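Local structure of beta-mannosidase (Trichoderma harzianum, 4CVU) at residues D571-D576 and P715-L720. The protein probably hydrolyses terminal beta-linked mannose residues from the non-reducing ends of beta-mannosides, as a secreted fungal enzyme of glycoside hydrolase family 2. Sequence-based numbering, arbitrary orientation.
Sequences DFYNYD and PTWAGL. With CD (cadmium ion), chain B.
The backbones at Tyr573 and Trp717 stay well apart, with their CA atoms 10.6 Å from each other, and long aromatic side chains bridge the gap. Trp717 NE1 gives its N-H to Tyr575 OH at 2.9 Å. The bond is somewhat bent, 145° at the hydrogen, but the hydroxyl lies close to the indole plane. Tyr573 meets the same indole differently. Its ring turns an edge toward the face of the five-membered ring in an offset edge-to-face pair, with planes at 82°. CE1 of Tyr573 leads, 4.1 Å from Trp717 NE1. Both tyrosines carry CG anti to the carbonyl carbon (chi1 -66° in each), which sends both rings to the indole. A phenylalanine in place of Trp717 would lack the indole N-H and would probably leave Tyr575 OH without this donor. Tyr573 OH is hydrogen-bonded to Glu594 OE1, and His628 packs against both Tyr575 and Trp717. Farther off, Asp571 OD1 binds a cadmium ion at 2.2 Å, and two waters also lie on the metal. The contact joins the loops that follow strands 570-572 and 702-705, consistent with the C-terminal rim of the (beta/alpha)8 barrel, the side where family 2 glycoside hydrolases carry their active site.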
# COMPACT_ATOMS: atom_id res chain seq x y z
N ASP A 571 13.32 5.56 -36.19
CA ASP A 571 12.56 4.98 -35.05
C ASP A 571 12.27 3.48 -35.25
O ASP A 571 12.32 2.94 -36.37
CB ASP A 571 11.21 5.65 -34.92
CG ASP A 571 10.34 5.38 -36.12
OD1 ASP A 571 10.70 5.80 -37.22
OD2 ASP A 571 9.28 4.75 -35.98
N PHE A 572 11.94 2.77 -34.20
CA PHE A 572 11.46 1.42 -34.41
C PHE A 572 10.58 1.01 -33.28
O PHE A 572 11.03 0.78 -32.16
CB PHE A 572 12.59 0.38 -34.63
CG PHE A 572 12.11 -0.87 -35.32
CD1 PHE A 572 11.52 -0.79 -36.58
CD2 PHE A 572 12.18 -2.08 -34.70
CE1 PHE A 572 11.04 -1.91 -37.21
CE2 PHE A 572 11.69 -3.23 -35.32
CZ PHE A 572 11.13 -3.14 -36.59
N TYR A 573 9.29 0.95 -33.60
CA TYR A 573 8.32 0.51 -32.63
C TYR A 573 7.40 -0.51 -33.25
O TYR A 573 6.18 -0.39 -33.15
CB TYR A 573 7.54 1.71 -32.12
CG TYR A 573 8.34 2.71 -31.33
CD1 TYR A 573 8.71 2.46 -30.01
CD2 TYR A 573 8.67 3.94 -31.89
CE1 TYR A 573 9.39 3.40 -29.28
CE2 TYR A 573 9.36 4.89 -31.17
CZ TYR A 573 9.72 4.61 -29.86
OH TYR A 573 10.40 5.59 -29.18
N ASN A 574 7.96 -1.51 -33.89
CA ASN A 574 7.14 -2.60 -34.39
C ASN A 574 6.76 -3.53 -33.22
O ASN A 574 7.61 -4.13 -32.59
CB ASN A 574 7.91 -3.33 -35.50
CG ASN A 574 7.05 -4.30 -36.25
OD1 ASN A 574 6.16 -4.94 -35.69
ND2 ASN A 574 7.34 -4.45 -37.55
N TYR A 575 5.45 -3.63 -32.94
CA TYR A 575 4.93 -4.37 -31.78
C TYR A 575 4.41 -5.77 -32.17
O TYR A 575 3.82 -6.51 -31.36
CB TYR A 575 3.86 -3.53 -31.07
CG TYR A 575 4.40 -2.25 -30.43
CD1 TYR A 575 5.24 -2.31 -29.32
CD2 TYR A 575 4.07 -1.00 -30.93
CE1 TYR A 575 5.75 -1.18 -28.74
CE2 TYR A 575 4.58 0.15 -30.34
CZ TYR A 575 5.43 0.06 -29.23
OH TYR A 575 5.96 1.17 -28.62
N ASP A 576 4.67 -6.15 -33.41
CA ASP A 576 4.40 -7.47 -33.89
C ASP A 576 5.50 -8.42 -33.43
O ASP A 576 6.58 -8.44 -34.02
CB ASP A 576 4.32 -7.45 -35.42
CG ASP A 576 4.09 -8.83 -36.03
OD1 ASP A 576 3.95 -9.83 -35.31
OD2 ASP A 576 4.05 -8.89 -37.29
N PRO A 715 4.09 -0.16 -16.21
CA PRO A 715 4.77 -0.83 -17.33
C PRO A 715 5.11 0.15 -18.42
O PRO A 715 4.23 0.84 -18.93
CB PRO A 715 3.77 -1.87 -17.79
CG PRO A 715 2.48 -1.42 -17.31
CD PRO A 715 2.67 -0.51 -16.14
N THR A 716 6.41 0.26 -18.75
CA THR A 716 6.87 1.18 -19.81
C THR A 716 8.09 0.69 -20.59
O THR A 716 8.59 -0.42 -20.42
CB THR A 716 7.32 2.53 -19.20
OG1 THR A 716 8.64 2.34 -18.70
CG2 THR A 716 6.35 3.08 -18.06
N TRP A 717 8.63 1.57 -21.40
CA TRP A 717 9.86 1.30 -22.16
C TRP A 717 11.16 1.55 -21.34
O TRP A 717 12.27 1.38 -21.86
CB TRP A 717 9.90 2.15 -23.45
CG TRP A 717 8.72 2.05 -24.37
CD1 TRP A 717 8.69 1.38 -25.59
CD2 TRP A 717 7.44 2.71 -24.26
NE1 TRP A 717 7.47 1.50 -26.15
CE2 TRP A 717 6.68 2.32 -25.39
CE3 TRP A 717 6.84 3.52 -23.29
CZ2 TRP A 717 5.35 2.71 -25.57
CZ3 TRP A 717 5.53 3.93 -23.48
CH2 TRP A 717 4.78 3.52 -24.62
N ALA A 718 11.04 1.95 -20.06
CA ALA A 718 12.20 2.30 -19.26
C ALA A 718 13.13 1.14 -19.03
O ALA A 718 12.70 -0.03 -19.04
CB ALA A 718 11.73 2.88 -17.90
N GLY A 719 14.43 1.45 -18.88
CA GLY A 719 15.42 0.53 -18.41
C GLY A 719 15.66 0.76 -16.91
O GLY A 719 16.10 -0.13 -16.24
N LEU A 720 15.40 1.95 -16.44
CA LEU A 720 15.59 2.32 -15.00
C LEU A 720 14.25 2.72 -14.45
O LEU A 720 13.59 3.60 -14.98
CB LEU A 720 16.56 3.48 -14.86
CG LEU A 720 17.93 3.41 -15.56
CD1 LEU A 720 18.66 4.71 -15.32
CD2 LEU A 720 18.78 2.23 -15.15
CD CD B . 10.01 5.03 -39.15
O HOH W 1 9.37 4.07 -41.46
O HOH W 2 12.70 5.26 -39.80